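Local coordinates for polar amino acid ABC uptake transporter substrate binding protein (Streptococcus thermophilus LMG 18311, PDB 3HV1) that probably captures a polar amino acid outside the cell membrane and hands it to an ABC uptake transporter, at residues H6-Q10 / K11-Q15; G87-T91 / D92-Q96; Q160-T163 / F164-L168; A186-Y189 / L190-G194; T221-K224 / K225-G229. All coordinates share one frame; numbering follows the deposited sequence.

Interaction 1: H6-Q10 / K11-Q15; sequences HFATQ and KDQWQ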
# COMPACT_ATOMS: atom_id res chain seq x y z
N HIS A 6 1.32 -34.90 3.39
CA HIS A 6 1.26 -34.61 4.82
C HIS A 6 1.85 -33.22 5.09
O HIS A 6 1.51 -32.57 6.08
CB HIS A 6 2.06 -35.67 5.59
CG HIS A 6 2.23 -35.38 7.05
ND1 HIS A 6 1.18 -35.45 7.95
CD2 HIS A 6 3.32 -35.02 7.77
CE1 HIS A 6 1.62 -35.15 9.16
NE2 HIS A 6 2.92 -34.88 9.08
N PHE A 7 2.73 -32.78 4.20
CA PHE A 7 3.39 -31.48 4.34
C PHE A 7 2.87 -30.44 3.35
O PHE A 7 3.55 -29.46 3.08
CB PHE A 7 4.90 -31.64 4.18
CG PHE A 7 5.53 -32.51 5.23
CD1 PHE A 7 5.57 -32.09 6.56
CD2 PHE A 7 6.08 -33.75 4.89
CE1 PHE A 7 6.15 -32.90 7.54
CE2 PHE A 7 6.65 -34.56 5.86
CZ PHE A 7 6.69 -34.13 7.19
N ALA A 8 1.68 -30.67 2.82
CA ALA A 8 1.08 -29.74 1.86
C ALA A 8 1.12 -28.32 2.42
O ALA A 8 1.52 -27.38 1.74
CB ALA A 8 -0.36 -30.15 1.56
N THR A 9 0.69 -28.18 3.67
CA THR A 9 0.66 -26.90 4.35
C THR A 9 2.05 -26.25 4.40
O THR A 9 2.18 -25.04 4.56
CB THR A 9 0.14 -27.07 5.80
OG1 THR A 9 -1.22 -27.52 5.76
CG2 THR A 9 0.22 -25.77 6.57
N GLN A 10 3.08 -27.08 4.25
CA GLN A 10 4.46 -26.63 4.30
C GLN A 10 5.00 -26.02 3.02
O GLN A 10 6.07 -25.41 3.04
CB GLN A 10 5.38 -27.79 4.71
CG GLN A 10 5.15 -28.31 6.11
CD GLN A 10 5.76 -27.40 7.16
OE1 GLN A 10 5.45 -26.21 7.22
NE2 GLN A 10 6.63 -27.96 8.00
N LYS A 11 4.30 -26.18 1.91
CA LYS A 11 4.82 -25.62 0.67
C LYS A 11 3.86 -24.87 -0.23
O LYS A 11 2.66 -24.78 0.04
CB LYS A 11 5.51 -26.72 -0.14
CG LYS A 11 4.70 -28.00 -0.30
CD LYS A 11 5.39 -28.95 -1.27
CE LYS A 11 5.54 -28.32 -2.65
NZ LYS A 11 6.25 -29.20 -3.62
N ASP A 12 4.42 -24.32 -1.29
CA ASP A 12 3.69 -23.55 -2.28
C ASP A 12 2.85 -24.53 -3.10
O ASP A 12 3.38 -25.26 -3.94
CB ASP A 12 4.67 -22.81 -3.19
CG ASP A 12 3.99 -21.85 -4.13
OD1 ASP A 12 3.00 -22.26 -4.78
OD2 ASP A 12 4.45 -20.70 -4.24
N GLN A 13 1.55 -24.53 -2.88
CA GLN A 13 0.66 -25.45 -3.57
C GLN A 13 -0.03 -24.94 -4.83
O GLN A 13 -1.02 -25.52 -5.25
CB GLN A 13 -0.41 -25.96 -2.62
CG GLN A 13 0.10 -26.75 -1.43
CD GLN A 13 -1.02 -27.39 -0.66
OE1 GLN A 13 -1.60 -28.38 -1.11
NE2 GLN A 13 -1.36 -26.83 0.49
N TRP A 14 0.47 -23.87 -5.44
CA TRP A 14 -0.20 -23.38 -6.64
C TRP A 14 -0.37 -24.51 -7.65
O TRP A 14 -1.40 -24.62 -8.30
CB TRP A 14 0.56 -22.21 -7.28
CG TRP A 14 -0.15 -21.67 -8.50
CD1 TRP A 14 0.28 -21.75 -9.79
CD2 TRP A 14 -1.43 -21.03 -8.53
NE1 TRP A 14 -0.65 -21.20 -10.63
CE2 TRP A 14 -1.72 -20.75 -9.89
CE3 TRP A 14 -2.37 -20.67 -7.56
CZ2 TRP A 14 -2.91 -20.13 -10.30
CZ3 TRP A 14 -3.56 -20.05 -7.96
CH2 TRP A 14 -3.81 -19.79 -9.32
N GLN A 15 0.65 -25.35 -7.76
CA GLN A 15 0.61 -26.49 -8.68
C GLN A 15 -0.53 -27.44 -8.35
O GLN A 15 -1.17 -27.97 -9.25
CB GLN A 15 1.94 -27.24 -8.62
CG GLN A 15 2.94 -26.77 -9.65
CD GLN A 15 2.54 -27.20 -11.04
OE1 GLN A 15 2.54 -28.39 -11.36
NE2 GLN A 15 2.20 -26.23 -11.89

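Interaction 2: G87-T91 / D92-Q96; sequences GYSVT and DERKQ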
# COMPACT_ATOMS: atom_id res chain seq x y z
N GLY A 87 -13.87 -10.28 4.41
CA GLY A 87 -13.66 -8.99 5.05
C GLY A 87 -12.50 -9.06 6.03
O GLY A 87 -12.54 -8.49 7.11
N TYR A 88 -11.46 -9.79 5.64
CA TYR A 88 -10.27 -9.97 6.46
C TYR A 88 -9.33 -8.79 6.21
O TYR A 88 -9.45 -8.11 5.20
CB TYR A 88 -9.60 -11.30 6.05
CG TYR A 88 -8.56 -11.84 7.01
CD1 TYR A 88 -8.82 -11.96 8.37
CD2 TYR A 88 -7.34 -12.31 6.53
CE1 TYR A 88 -7.89 -12.55 9.24
CE2 TYR A 88 -6.40 -12.90 7.38
CZ TYR A 88 -6.69 -13.02 8.74
OH TYR A 88 -5.78 -13.63 9.57
N SER A 89 -8.40 -8.54 7.12
CA SER A 89 -7.46 -7.42 6.93
C SER A 89 -6.13 -7.64 7.64
O SER A 89 -6.00 -8.51 8.50
CB SER A 89 -8.09 -6.12 7.42
OG SER A 89 -8.39 -6.19 8.80
N VAL A 90 -5.14 -6.83 7.27
CA VAL A 90 -3.81 -6.95 7.86
C VAL A 90 -3.71 -6.37 9.27
O VAL A 90 -4.32 -5.35 9.58
CB VAL A 90 -2.74 -6.25 6.98
CG1 VAL A 90 -1.37 -6.33 7.64
CG2 VAL A 90 -2.70 -6.89 5.61
N THR A 91 -2.95 -7.06 10.11
CA THR A 91 -2.66 -6.65 11.48
C THR A 91 -1.33 -7.33 11.74
O THR A 91 -1.04 -8.36 11.12
CB THR A 91 -3.68 -7.18 12.53
OG1 THR A 91 -3.56 -8.61 12.63
CG2 THR A 91 -5.10 -6.80 12.15
N ASP A 92 -0.51 -6.76 12.61
CA ASP A 92 0.78 -7.37 12.90
C ASP A 92 0.61 -8.78 13.45
O ASP A 92 1.43 -9.65 13.19
CB ASP A 92 1.56 -6.51 13.90
CG ASP A 92 2.02 -5.19 13.31
OD1 ASP A 92 2.66 -5.21 12.24
OD2 ASP A 92 1.74 -4.13 13.92
N GLU A 93 -0.45 -8.99 14.22
CA GLU A 93 -0.71 -10.30 14.81
C GLU A 93 -1.01 -11.30 13.70
O GLU A 93 -0.45 -12.39 13.66
CB GLU A 93 -1.91 -10.22 15.77
CG GLU A 93 -2.13 -11.47 16.62
CD GLU A 93 -3.32 -11.34 17.56
OE1 GLU A 93 -3.36 -10.37 18.35
OE2 GLU A 93 -4.20 -12.22 17.52
N ARG A 94 -1.90 -10.92 12.79
CA ARG A 94 -2.28 -11.79 11.69
C ARG A 94 -1.10 -12.05 10.77
O ARG A 94 -0.98 -13.13 10.19
CB ARG A 94 -3.44 -11.17 10.91
CG ARG A 94 -4.73 -11.13 11.73
CD ARG A 94 -5.82 -10.32 11.07
NE ARG A 94 -7.06 -10.41 11.84
CZ ARG A 94 -8.18 -9.77 11.53
NH1 ARG A 94 -8.23 -8.99 10.46
NH2 ARG A 94 -9.27 -9.94 12.27
N LYS A 95 -0.21 -11.07 10.64
CA LYS A 95 0.96 -11.23 9.79
C LYS A 95 1.89 -12.30 10.34
O LYS A 95 2.72 -12.85 9.62
CB LYS A 95 1.70 -9.90 9.65
CG LYS A 95 0.92 -8.86 8.87
CD LYS A 95 1.73 -7.58 8.69
CE LYS A 95 2.96 -7.82 7.84
NZ LYS A 95 3.67 -6.54 7.54
N GLN A 96 1.76 -12.61 11.63
CA GLN A 96 2.60 -13.64 12.22
C GLN A 96 2.11 -15.00 11.73
O GLN A 96 2.87 -15.97 11.73
CB GLN A 96 2.53 -13.58 13.75
CG GLN A 96 3.11 -12.30 14.36
CD GLN A 96 4.57 -12.08 14.00
OE1 GLN A 96 4.91 -11.84 12.84
NE2 GLN A 96 5.44 -12.15 15.00
O HOH W 1 -10.63 -8.25 9.49

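Interaction 3: Q160-T163 / F164-L168; sequences QYST and FTQAL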
# COMPACT_ATOMS: atom_id res chain seq x y z
N GLN A 160 -28.49 6.48 19.42
CA GLN A 160 -28.16 5.09 19.12
C GLN A 160 -29.37 4.29 18.68
O GLN A 160 -30.48 4.47 19.18
CB GLN A 160 -27.51 4.42 20.33
CG GLN A 160 -26.15 4.99 20.69
CD GLN A 160 -25.45 4.18 21.76
OE1 GLN A 160 -25.22 2.98 21.60
NE2 GLN A 160 -25.09 4.84 22.86
N TYR A 161 -29.15 3.40 17.72
CA TYR A 161 -30.20 2.55 17.19
C TYR A 161 -29.74 1.11 17.27
O TYR A 161 -28.56 0.82 17.06
CB TYR A 161 -30.50 2.94 15.75
CG TYR A 161 -31.21 4.26 15.62
CD1 TYR A 161 -32.60 4.32 15.52
CD2 TYR A 161 -30.50 5.46 15.61
CE1 TYR A 161 -33.27 5.54 15.40
CE2 TYR A 161 -31.15 6.69 15.50
CZ TYR A 161 -32.54 6.72 15.39
OH TYR A 161 -33.19 7.93 15.26
N SER A 162 -30.67 0.21 17.56
CA SER A 162 -30.34 -1.21 17.67
C SER A 162 -30.08 -1.82 16.30
O SER A 162 -29.15 -2.61 16.12
CB SER A 162 -31.47 -1.96 18.37
OG SER A 162 -31.66 -1.49 19.69
N THR A 163 -30.91 -1.45 15.33
CA THR A 163 -30.79 -1.97 13.98
C THR A 163 -30.63 -0.85 12.96
O THR A 163 -31.07 0.28 13.18
CB THR A 163 -32.02 -2.80 13.59
OG1 THR A 163 -33.19 -1.97 13.60
CG2 THR A 163 -32.22 -3.95 14.57
N PHE A 164 -30.01 -1.17 11.83
CA PHE A 164 -29.81 -0.20 10.76
C PHE A 164 -31.16 0.20 10.19
O PHE A 164 -31.35 1.33 9.74
CB PHE A 164 -28.96 -0.80 9.65
CG PHE A 164 -28.78 0.11 8.47
CD1 PHE A 164 -27.89 1.18 8.52
CD2 PHE A 164 -29.51 -0.09 7.30
CE1 PHE A 164 -27.74 2.04 7.44
CE2 PHE A 164 -29.37 0.77 6.21
CZ PHE A 164 -28.48 1.83 6.28
N THR A 165 -32.10 -0.74 10.19
CA THR A 165 -33.44 -0.49 9.66
C THR A 165 -34.14 0.64 10.41
O THR A 165 -34.68 1.55 9.78
CB THR A 165 -34.31 -1.79 9.70
OG1 THR A 165 -35.64 -1.48 9.28
CG2 THR A 165 -34.34 -2.37 11.10
N GLN A 166 -34.13 0.58 11.74
CA GLN A 166 -34.77 1.62 12.54
C GLN A 166 -34.09 2.95 12.25
O GLN A 166 -34.75 3.98 12.10
CB GLN A 166 -34.62 1.33 14.04
CG GLN A 166 -34.99 -0.06 14.48
CD GLN A 166 -34.63 -0.31 15.93
OE1 GLN A 166 -33.55 0.11 16.39
NE2 GLN A 166 -35.51 -0.98 16.66
N ALA A 167 -32.76 2.93 12.20
CA ALA A 167 -31.98 4.13 11.94
C ALA A 167 -32.42 4.78 10.62
O ALA A 167 -32.67 5.98 10.57
CB ALA A 167 -30.50 3.79 11.90
N LEU A 168 -32.53 3.98 9.57
CA LEU A 168 -32.93 4.49 8.26
C LEU A 168 -34.36 5.05 8.31
O LEU A 168 -34.64 6.10 7.75
CB LEU A 168 -32.84 3.39 7.21
CG LEU A 168 -33.06 3.86 5.76
CD1 LEU A 168 -31.98 4.86 5.40
CD2 LEU A 168 -33.03 2.67 4.81

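Interaction 4: A186-Y189 / L190-G194; sequences ANYY and LEKSG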
# COMPACT_ATOMS: atom_id res chain seq x y z
N ALA A 186 -23.85 0.68 4.68
CA ALA A 186 -24.55 1.78 4.03
C ALA A 186 -24.83 1.46 2.57
O ALA A 186 -25.98 1.45 2.12
CB ALA A 186 -23.72 3.07 4.13
N ASN A 187 -23.77 1.17 1.82
CA ASN A 187 -23.94 0.88 0.39
C ASN A 187 -24.72 -0.39 0.11
O ASN A 187 -25.53 -0.43 -0.81
CB ASN A 187 -22.57 0.82 -0.29
CG ASN A 187 -22.01 2.19 -0.57
OD1 ASN A 187 -22.16 2.72 -1.68
ND2 ASN A 187 -21.40 2.79 0.43
N TYR A 188 -24.50 -1.42 0.91
CA TYR A 188 -25.21 -2.68 0.69
C TYR A 188 -26.72 -2.53 0.86
O TYR A 188 -27.49 -2.91 -0.02
CB TYR A 188 -24.69 -3.74 1.66
CG TYR A 188 -25.58 -4.96 1.73
CD1 TYR A 188 -25.73 -5.80 0.62
CD2 TYR A 188 -26.29 -5.27 2.89
CE1 TYR A 188 -26.57 -6.91 0.67
CE2 TYR A 188 -27.14 -6.37 2.94
CZ TYR A 188 -27.26 -7.18 1.83
OH TYR A 188 -28.09 -8.28 1.88
N TYR A 189 -27.14 -1.99 2.00
CA TYR A 189 -28.56 -1.85 2.25
C TYR A 189 -29.25 -0.89 1.31
O TYR A 189 -30.30 -1.21 0.76
CB TYR A 189 -28.81 -1.43 3.71
CG TYR A 189 -28.54 -2.54 4.69
CD1 TYR A 189 -29.27 -3.73 4.64
CD2 TYR A 189 -27.54 -2.42 5.65
CE1 TYR A 189 -29.01 -4.76 5.53
CE2 TYR A 189 -27.27 -3.45 6.55
CZ TYR A 189 -28.02 -4.62 6.48
OH TYR A 189 -27.76 -5.65 7.36
N LEU A 190 -28.65 0.28 1.11
CA LEU A 190 -29.24 1.27 0.22
C LEU A 190 -29.36 0.78 -1.21
O LEU A 190 -30.36 1.02 -1.87
CB LEU A 190 -28.45 2.58 0.28
CG LEU A 190 -28.44 3.26 1.65
CD1 LEU A 190 -27.65 4.57 1.58
CD2 LEU A 190 -29.87 3.55 2.10
N GLU A 191 -28.33 0.09 -1.70
CA GLU A 191 -28.36 -0.44 -3.06
C GLU A 191 -29.36 -1.58 -3.13
O GLU A 191 -30.12 -1.71 -4.09
CB GLU A 191 -26.98 -0.96 -3.48
CG GLU A 191 -26.94 -1.69 -4.83
CD GLU A 191 -27.29 -0.79 -6.02
OE1 GLU A 191 -27.19 0.45 -5.88
OE2 GLU A 191 -27.65 -1.32 -7.10
N LYS A 192 -29.37 -2.42 -2.10
CA LYS A 192 -30.29 -3.55 -2.06
C LYS A 192 -31.72 -3.03 -2.16
O LYS A 192 -32.57 -3.64 -2.81
CB LYS A 192 -30.12 -4.34 -0.76
CG LYS A 192 -30.98 -5.59 -0.68
CD LYS A 192 -30.65 -6.42 0.56
CE LYS A 192 -31.37 -7.76 0.53
NZ LYS A 192 -30.94 -8.64 1.66
N SER A 193 -31.97 -1.89 -1.53
CA SER A 193 -33.28 -1.26 -1.53
C SER A 193 -33.53 -0.46 -2.79
O SER A 193 -34.64 0.05 -2.99
CB SER A 193 -33.43 -0.33 -0.32
OG SER A 193 -33.41 -1.07 0.88
N GLY A 194 -32.50 -0.32 -3.62
CA GLY A 194 -32.62 0.43 -4.86
C GLY A 194 -32.80 1.93 -4.69
O GLY A 194 -33.35 2.59 -5.57
O HOH W 2 -31.97 -3.01 2.22

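Interaction 5: T221-K224 / K225-G229; sequences TLIK and KINQG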
# COMPACT_ATOMS: atom_id res chain seq x y z
N THR A 221 2.93 -17.90 -4.50
CA THR A 221 2.38 -17.86 -5.85
C THR A 221 0.88 -17.61 -5.85
O THR A 221 0.37 -16.87 -6.69
CB THR A 221 2.65 -19.17 -6.60
OG1 THR A 221 4.04 -19.49 -6.51
CG2 THR A 221 2.26 -19.03 -8.06
N LEU A 222 0.18 -18.24 -4.91
CA LEU A 222 -1.26 -18.07 -4.80
C LEU A 222 -1.59 -16.60 -4.56
O LEU A 222 -2.52 -16.07 -5.17
CB LEU A 222 -1.78 -18.92 -3.64
CG LEU A 222 -3.23 -18.70 -3.23
CD1 LEU A 222 -4.19 -19.09 -4.36
CD2 LEU A 222 -3.50 -19.52 -1.99
N ILE A 223 -0.84 -15.96 -3.68
CA ILE A 223 -1.06 -14.54 -3.39
C ILE A 223 -0.91 -13.69 -4.66
O ILE A 223 -1.73 -12.83 -4.94
CB ILE A 223 -0.07 -14.03 -2.31
CG1 ILE A 223 -0.38 -14.68 -0.96
CG2 ILE A 223 -0.11 -12.50 -2.22
CD1 ILE A 223 -1.78 -14.38 -0.42
N LYS A 224 0.14 -13.96 -5.43
CA LYS A 224 0.39 -13.22 -6.67
C LYS A 224 -0.72 -13.43 -7.69
O LYS A 224 -1.12 -12.51 -8.39
CB LYS A 224 1.72 -13.64 -7.29
CG LYS A 224 2.94 -13.25 -6.48
CD LYS A 224 4.23 -13.64 -7.19
CE LYS A 224 5.45 -13.21 -6.37
NZ LYS A 224 6.74 -13.51 -7.07
N LYS A 225 -1.20 -14.67 -7.78
CA LYS A 225 -2.25 -15.03 -8.71
C LYS A 225 -3.55 -14.35 -8.34
O LYS A 225 -4.37 -14.04 -9.21
CB LYS A 225 -2.44 -16.55 -8.74
CG LYS A 225 -1.23 -17.31 -9.27
CD LYS A 225 -0.96 -16.99 -10.73
CE LYS A 225 0.30 -17.69 -11.22
NZ LYS A 225 0.56 -17.42 -12.66
N ILE A 226 -3.76 -14.10 -7.05
CA ILE A 226 -4.98 -13.42 -6.66
C ILE A 226 -4.83 -11.94 -7.04
O ILE A 226 -5.73 -11.37 -7.65
CB ILE A 226 -5.25 -13.58 -5.15
CG1 ILE A 226 -5.57 -15.05 -4.86
CG2 ILE A 226 -6.41 -12.68 -4.74
CD1 ILE A 226 -5.62 -15.39 -3.37
N ASN A 227 -3.70 -11.33 -6.68
CA ASN A 227 -3.46 -9.93 -7.02
C ASN A 227 -3.65 -9.69 -8.52
O ASN A 227 -4.26 -8.71 -8.92
CB ASN A 227 -2.03 -9.51 -6.64
CG ASN A 227 -1.84 -9.41 -5.15
OD1 ASN A 227 -2.77 -9.09 -4.41
ND2 ASN A 227 -0.62 -9.65 -4.69
N GLN A 228 -3.11 -10.59 -9.33
CA GLN A 228 -3.24 -10.48 -10.78
C GLN A 228 -4.70 -10.68 -11.18
O GLN A 228 -5.19 -10.05 -12.11
CB GLN A 228 -2.39 -11.56 -11.47
CG GLN A 228 -0.89 -11.36 -11.32
CD GLN A 228 -0.08 -12.51 -11.91
OE1 GLN A 228 -0.36 -12.98 -13.01
NE2 GLN A 228 0.93 -12.97 -11.17
N GLY A 229 -5.39 -11.56 -10.47
CA GLY A 229 -6.79 -11.81 -10.75
C GLY A 229 -7.61 -10.55 -10.58
O GLY A 229 -8.44 -10.22 -11.42

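Interaction 1: H6-Q10 / K11-Q15
In Q13 the CG carbon stands opposite the carbonyl carbon (chi1 -62°) and the chain then runs out straight (chi2 -171°), a course that lays the carboxamide over A8. There OE1 of Q13 sits 3.4 Å from CB of A8, and CD of Q13 is 3.6 Å from that same methyl, so the touch is between a flat amide and a small apolar group. The amide nitrogen NE2 of Q13 comes within 3.2 Å of A8 O, but its angle is too poor for a hydrogen bond. That carbonyl is instead used by the backbone: K11 N donates to A8 O over 3.0 Å at a nearly straight 169°. The bond spans three residues and continues the 3-10 pattern of residues 8-10, in which Q10 N is already bonded to F7 O at 2.7 Å. K11 contributes CG, 3.8 Å from A8 O, while its ammonium end leads off the turn. Beyond K11 the chain straightens before a second turn forms, where OD1 of D12 takes the amide of W14 N at 3.1 Å nearly along its C-O axis. The other carboxylate oxygen of D12 bonds to T221, and Q13 N bonds to D219. A 3-10 turn thus leads into an Asx turn, with Q13 at the N-cap position of helix 14-20.

Interaction 2: G87-T91 / D92-Q96
R94 slides its extended side chain past the ring of Y88, the two running in opposite directions. CE1 of Y88 lies 3.4 Å above the guanidinium plane of R94, toward its rim, and the planes of ring and guanidinium differ by 26°, so the overlap is flat but offset. The aliphatic part of R94 takes its share too, with CG 3.5 Å from OH of Y88, a hydroxyl whose hydrogen-bond partner is E73. At the edge of the same guanidinium, NH1 of R94 donates to S89 O over 3.0 Å at 170°, with the acceptor almost exactly in the guanidinium plane. NH1 also donates to water 1 at 2.7 Å, and this water in turn donates to G87 O and bonds to OG of S89. One face contact and two in-plane bonds therefore limit how the group can turn.

T91, at the N-cap position, holds the other end of the residue: its OG1, set between its own N and carbonyl carbon (chi1 67°), accepts from R94 N at 2.8 Å. K95 N bonds to T91 O at 2.9 Å, closing the first turn, while CD of K95 rests 3.5 Å from CG1 of V90.

Around this capped, weakly bonded turn, strand 99-100 supplies F100 against Y88, V90, R94 and K95. Helix 72-78 brings K72 and E73 against Y88 and R94, and the backbone of Y88 bonds to A212 in strand 209-215.

Interaction 3: Q160-T163 / F164-L168
The ring of Y161 carries A167 on one face: CA of A167 stands 3.6 Å above the ring plane, displaced toward the rim, while the backbone carbon of Q166 approaches obliquely. With A167 CA 3.8 Å from the centroid of the Y161 ring and 19° off its normal, this is a CH-pi contact. It lies beside a capping box formed by T163 and Q166, where strand 158-161 turns into helix 164-173 within a beta-alpha-beta crossover; the helix leads on to strand 178-182, and both strands run parallel to strand 130-133. CB of A167 adds an apolar touch, 3.8 Å from CG of Y161, whose hydroxyl bonds to D170. F164 turns the other way, its ring stacking on Y189.

The cap itself is reciprocal. Q166 N donates to OG1 of T163 at 3.3 Å, although OG1 is crowded in the model and its place less sure. In return, T163 N donates to OE1 of Q166 over 3.2 Å at 161°. One residue further on, A167 N bonds to T163 O at 3.3 Å. A second amide, S162 N, reaches the same OE1 of Q166 at 3.1 Å, but weakly, at only 129°, whereas T163 N meets it from above the carboxamide plane.

Interaction 4: A186-Y189 / L190-G194
Y189 O is gripped twice, by S193 N at 2.9 Å and by water 2, which donates to it over an equal 2.9 Å. The water is also bonded to OG of S193 at 2.8 Å, so it bridges carbonyl and hydroxyl near the C-terminal end of the helix that holds both segments. Next in the chain, G194 takes a positive phi of 69° and its N bonds back to E191 O at 2.8 Å, one of the two bonds of a Schellman motif.

One turn back, the side chains of Y188 and K192 lie side by side and point the same way. K192 is stretched throughout, starting with CG opposite its backbone N (chi1 -176°), and this reach takes NZ of K192 to OH of Y188 at 2.9 Å, with the lysine donating. Its CD helps, 3.4 Å from the same OH. Y188 also lays CD2 over the centre of the Y189 ring, 3.7 Å above its plane, and packs against V32, P33 and W246. On the buried side L190 packs against V112 and V201, strands 105-114 and 199-203. Since a lysine ammonium donates to the phenol oxygen of Y188, the nearby positive charge would probably polarise that hydroxyl and may make it somewhat more acidic.

Interaction 5: T221-K224 / K225-G229
T221 comes first, with CG2 set opposite its backbone N, which lays this methyl alongside K225: CG2 of T221 is 4.0 Å from CE of K225. The lysine bends at chi2 (-64°) before running straight, so its aliphatic part rather than its ammonium meets the threonine, whose OG1 has D12 as its partner. T221 O receives K225 N at 2.9 Å.

L222 follows on the buried side, its CG 4.1 Å from CD1 of I226; both leucine and isoleucine also pack on L83. I226 N bonds to L222 O at 3.0 Å and more weakly to I223 O, a shared donor within the regular four-residue hydrogen bonding of alpha-helix 220-236.

I223 gives its carbonyl chiefly to N227 N, 3.0 Å away and almost straight at 173°. Its CG2 runs beside N227, 3.8 Å from ND2, and the pair point the same way; OD1 of N227 accepts from the backbone of E102.

At K224, O takes Q228 N at 2.9 Å while CB of K224 lies 4.0 Å from NE2 of Q228. Beyond CB the chain of K224 is fully extended, and NZ forms a salt bridge with D70 of the second subunit.

Overall arrangement
Two clusters, on opposite sides of the chain's centre, hold four of the five contacts. Interactions 1 and 5 touch directly: W14 packs on T221, L222 and K225 beside a carboxylate-hydroxyl bond, tying helix 14-20 to helix 220-236. Interactions 3 and 4 meet through F164 and Y189, 14 Å between centres, joining helices 164-173 and 183-192. Interaction 2 touches none of the others. It is a surface contact built on an arginine, a water and a threonine cap, whereas the other four are partly buried. Interactions 1, 2 and 3 all lie at helix starts, 2 and 3 with a threonine cap and 1 with an Asx turn; interaction 4 closes a helix, and interaction 5 is packing within the N-terminal half of one, with a salt bridge to the second subunit.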